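Local coordinates for protein lytic polysaccharide monooxygenase (Neurospora crassa, PDB 4QI8) that is a copper-dependent monooxygenase that probably breaks down cellulose by oxidative cleavage of its glycosidic bonds, at residues Ala58-Tyr71 and Ser117-Ser129. Sequence-based numbering, arbitrary orientation. Where two conformers were deposited one is given.
Sequences AGTTITYGAAPSVY and SNGKSSFPVKIPS
Val70 wedges into the bend formed by Ser117-Lys120, where both its backbone bonds go to Gly119-Lys120: its N donates to Lys120 O (2.9 Å), and its O receives Gly119 N (2.8 Å) almost in line with the carbonyl bond. Its CB packs on Ser117 O. The bend is a type II turn, and Gly119 suits it because the backbone there has positive phi. A chi1 of 172° sets CG2 of Val70 beside the backbone N, anti to the carbonyl carbon, and so at the edge of the Phe123 ring, 3.8 Å from CE1 and in the ring plane; a compact branched residue fits this spot. From Val70 the 58-71 segment leads through Tyr71, whose hydroxyl bonds to N of the copper ligand His1, to the active site.

Beyond the turn, strands 61-67 and 122-126 pair antiparallel in the smaller sheet of the AA9 beta-sandwich. On the inner face Phe123 and Val125 pack on Phe78, Tyr64 reaches Leu138 and Ala140 with its hydroxyl bonded to Ser159, and Ile62 meets Val7. Val125 N reaches Ile62 O at 2.9 Å, and past the strand Ile127 N extends the ladder to Thr60 O (2.9 Å, nearly straight at 165°). In one of two modelled conformers, Ile127 CG2 lies 4.0 Å from Ala58 CA.

On the outer face Thr61 and Pro124 lie side by side, the threonine methyl CG2 against CB of the proline ring at 3.6 Å. Lys126, bent at chi2 and chi3, crosses Thr61 and donates from NZ to Gly59 O (3.1 Å). A glycine in place of Thr61 would probably open a gap beside Pro124 CB.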
# COMPACT_ATOMS: atom_id res chain seq x y z
N ALA A 58 -3.96 -16.24 -7.17
CA ALA A 58 -2.58 -15.83 -7.32
C ALA A 58 -2.26 -15.76 -8.81
O ALA A 58 -2.73 -16.59 -9.59
CB ALA A 58 -1.65 -16.81 -6.63
N GLY A 59 -1.48 -14.76 -9.20
CA GLY A 59 -1.05 -14.61 -10.57
C GLY A 59 -1.97 -13.73 -11.40
O GLY A 59 -1.69 -13.47 -12.57
N THR A 60 -3.07 -13.28 -10.80
CA THR A 60 -3.99 -12.39 -11.51
C THR A 60 -3.83 -10.95 -11.04
O THR A 60 -3.10 -10.67 -10.08
CB THR A 60 -5.46 -12.83 -11.32
OG1 THR A 60 -5.86 -12.63 -9.96
CG2 THR A 60 -5.66 -14.29 -11.70
N THR A 61 -4.51 -10.06 -11.74
CA THR A 61 -4.46 -8.63 -11.47
C THR A 61 -5.82 -8.18 -10.99
O THR A 61 -6.82 -8.38 -11.67
CB THR A 61 -4.14 -7.85 -12.74
OG1 THR A 61 -2.84 -8.20 -13.20
CG2 THR A 61 -4.18 -6.35 -12.49
N ILE A 62 -5.84 -7.53 -9.84
CA ILE A 62 -7.06 -6.96 -9.30
C ILE A 62 -6.94 -5.45 -9.34
O ILE A 62 -5.95 -4.91 -9.84
CB ILE A 62 -7.34 -7.48 -7.89
CG1 ILE A 62 -6.22 -7.10 -6.93
CG2 ILE A 62 -7.50 -9.00 -7.93
CD1 ILE A 62 -6.46 -7.54 -5.49
N THR A 63 -7.94 -4.76 -8.83
CA THR A 63 -7.96 -3.31 -8.95
C THR A 63 -8.19 -2.70 -7.58
O THR A 63 -9.11 -3.10 -6.89
CB THR A 63 -9.05 -2.86 -9.95
OG1 THR A 63 -8.82 -3.45 -11.23
CG2 THR A 63 -9.05 -1.36 -10.10
N TYR A 64 -7.33 -1.75 -7.20
CA TYR A 64 -7.50 -0.98 -5.97
C TYR A 64 -7.96 0.42 -6.35
O TYR A 64 -7.30 1.09 -7.14
CB TYR A 64 -6.19 -0.93 -5.17
CG TYR A 64 -6.35 -1.07 -3.68
CD1 TYR A 64 -7.12 -0.18 -2.95
CD2 TYR A 64 -5.72 -2.09 -2.97
CE1 TYR A 64 -7.27 -0.31 -1.57
CE2 TYR A 64 -5.87 -2.23 -1.60
CZ TYR A 64 -6.63 -1.33 -0.90
OH TYR A 64 -6.74 -1.48 0.46
N GLY A 65 -9.10 0.83 -5.81
CA GLY A 65 -9.69 2.10 -6.14
C GLY A 65 -9.32 3.21 -5.17
O GLY A 65 -9.13 2.96 -3.98
N ALA A 66 -9.23 4.43 -5.70
CA ALA A 66 -9.06 5.66 -4.94
C ALA A 66 -10.33 6.50 -5.02
O ALA A 66 -11.13 6.34 -5.94
CB ALA A 66 -7.91 6.48 -5.52
N ALA A 67 -10.52 7.38 -4.05
CA ALA A 67 -11.61 8.35 -4.14
C ALA A 67 -11.20 9.67 -3.49
O ALA A 67 -10.90 9.66 -2.28
CB ALA A 67 -12.86 7.79 -3.48
N PRO A 68 -11.17 10.79 -4.20
CA PRO A 68 -11.31 10.93 -5.66
C PRO A 68 -9.97 10.50 -6.27
O PRO A 68 -9.23 9.75 -5.64
CB PRO A 68 -11.58 12.45 -5.81
CG PRO A 68 -10.71 13.04 -4.74
CD PRO A 68 -10.88 12.09 -3.55
N SER A 69 -9.69 10.88 -7.51
CA SER A 69 -8.47 10.44 -8.16
C SER A 69 -7.24 10.99 -7.44
O SER A 69 -7.29 12.06 -6.88
CB SER A 69 -8.44 10.94 -9.60
OG SER A 69 -9.60 10.44 -10.30
N VAL A 70 -6.17 10.21 -7.46
CA VAL A 70 -4.89 10.64 -6.90
C VAL A 70 -4.40 11.88 -7.63
O VAL A 70 -4.38 11.91 -8.86
CB VAL A 70 -3.86 9.51 -7.03
CG1 VAL A 70 -2.46 9.99 -6.64
CG2 VAL A 70 -4.27 8.31 -6.20
N TYR A 71 -3.98 12.90 -6.89
CA TYR A 71 -3.52 14.13 -7.52
C TYR A 71 -2.30 14.77 -6.89
O TYR A 71 -1.81 15.76 -7.40
CB TYR A 71 -4.66 15.16 -7.62
CG TYR A 71 -5.19 15.63 -6.30
CD1 TYR A 71 -4.66 16.74 -5.65
CD2 TYR A 71 -6.24 14.97 -5.69
CE1 TYR A 71 -5.17 17.18 -4.44
CE2 TYR A 71 -6.75 15.39 -4.49
CZ TYR A 71 -6.21 16.49 -3.86
OH TYR A 71 -6.76 16.91 -2.66
N SER A 117 0.83 7.81 -11.50
CA SER A 117 -0.33 7.74 -10.61
C SER A 117 -1.18 9.01 -10.67
O SER A 117 -2.33 9.01 -10.22
CB SER A 117 0.11 7.46 -9.17
OG SER A 117 1.05 8.42 -8.73
N ASN A 118 -0.63 10.09 -11.25
CA ASN A 118 -1.36 11.35 -11.33
C ASN A 118 -2.63 11.20 -12.14
O ASN A 118 -2.59 10.77 -13.30
CB ASN A 118 -0.50 12.42 -11.99
CG ASN A 118 -1.05 13.81 -11.79
OD1 ASN A 118 -1.80 14.07 -10.84
ND2 ASN A 118 -0.69 14.72 -12.69
N GLY A 119 -3.75 11.56 -11.52
CA GLY A 119 -5.04 11.54 -12.17
C GLY A 119 -5.70 10.18 -12.22
O GLY A 119 -6.77 10.03 -12.82
N LYS A 120 -5.08 9.17 -11.61
CA LYS A 120 -5.65 7.83 -11.63
C LYS A 120 -6.67 7.63 -10.51
O LYS A 120 -6.46 8.07 -9.38
CB LYS A 120 -4.57 6.76 -11.54
CG LYS A 120 -3.56 6.78 -12.68
CD LYS A 120 -4.20 6.51 -14.04
CE LYS A 120 -3.13 6.25 -15.10
NZ LYS A 120 -2.29 7.44 -15.39
N SER A 121 -7.76 6.95 -10.86
CA SER A 121 -8.85 6.64 -9.93
C SER A 121 -8.79 5.20 -9.43
O SER A 121 -9.55 4.80 -8.55
CB SER A 121 -10.20 6.86 -10.63
OG SER A 121 -10.30 6.06 -11.81
N SER A 122 -7.91 4.41 -10.02
CA SER A 122 -7.74 3.03 -9.61
C SER A 122 -6.41 2.53 -10.16
O SER A 122 -5.82 3.13 -11.07
CB SER A 122 -8.90 2.17 -10.08
OG SER A 122 -8.96 2.11 -11.48
N PHE A 123 -5.95 1.41 -9.60
CA PHE A 123 -4.63 0.87 -9.90
C PHE A 123 -4.69 -0.64 -10.05
O PHE A 123 -5.25 -1.32 -9.20
CB PHE A 123 -3.65 1.23 -8.78
CG PHE A 123 -3.46 2.69 -8.64
CD1 PHE A 123 -4.26 3.44 -7.79
CD2 PHE A 123 -2.54 3.35 -9.44
CE1 PHE A 123 -4.10 4.80 -7.72
CE2 PHE A 123 -2.40 4.71 -9.38
CZ PHE A 123 -3.18 5.44 -8.52
N PRO A 124 -4.10 -1.17 -11.13
CA PRO A 124 -3.99 -2.62 -11.26
C PRO A 124 -2.89 -3.13 -10.36
O PRO A 124 -1.78 -2.59 -10.36
CB PRO A 124 -3.61 -2.81 -12.73
CG PRO A 124 -2.85 -1.58 -13.06
CD PRO A 124 -3.52 -0.48 -12.29
N VAL A 125 -3.21 -4.16 -9.59
CA VAL A 125 -2.27 -4.75 -8.65
C VAL A 125 -2.07 -6.19 -9.05
O VAL A 125 -2.99 -7.00 -8.97
CB VAL A 125 -2.79 -4.68 -7.20
CG1 VAL A 125 -1.78 -5.27 -6.25
CG2 VAL A 125 -3.13 -3.25 -6.79
N LYS A 126 -0.87 -6.52 -9.51
CA LYS A 126 -0.57 -7.88 -9.92
C LYS A 126 -0.13 -8.71 -8.71
O LYS A 126 0.87 -8.42 -8.06
CB LYS A 126 0.50 -7.92 -11.02
CG LYS A 126 0.78 -9.33 -11.58
CD LYS A 126 -0.48 -10.11 -12.02
CE LYS A 126 -0.71 -10.10 -13.53
NZ LYS A 126 -2.01 -10.73 -13.91
N ILE A 127 -0.92 -9.74 -8.42
CA ILE A 127 -0.63 -10.65 -7.32
C ILE A 127 0.35 -11.72 -7.80
O ILE A 127 0.07 -12.41 -8.78
CB ILE A 127 -1.93 -11.33 -6.84
CG1 ILE A 127 -2.99 -10.29 -6.44
CG2 ILE A 127 -1.65 -12.28 -5.69
CD1 ILE A 127 -2.62 -9.38 -5.26
N PRO A 128 1.51 -11.87 -7.14
CA PRO A 128 2.48 -12.87 -7.58
C PRO A 128 1.90 -14.28 -7.68
O PRO A 128 1.10 -14.69 -6.85
CB PRO A 128 3.55 -12.83 -6.49
CG PRO A 128 3.47 -11.43 -5.97
CD PRO A 128 2.02 -11.09 -5.99
N SER A 129 2.31 -15.02 -8.71
CA SER A 129 1.78 -16.36 -8.95
C SER A 129 2.29 -17.37 -7.95
O SER A 129 1.64 -18.39 -7.69
CB SER A 129 2.16 -16.83 -10.36
OG SER A 129 3.56 -16.97 -10.51
O HOH W 1 -9.01 11.48 -12.73
O HOH W 2 0.37 16.00 -9.27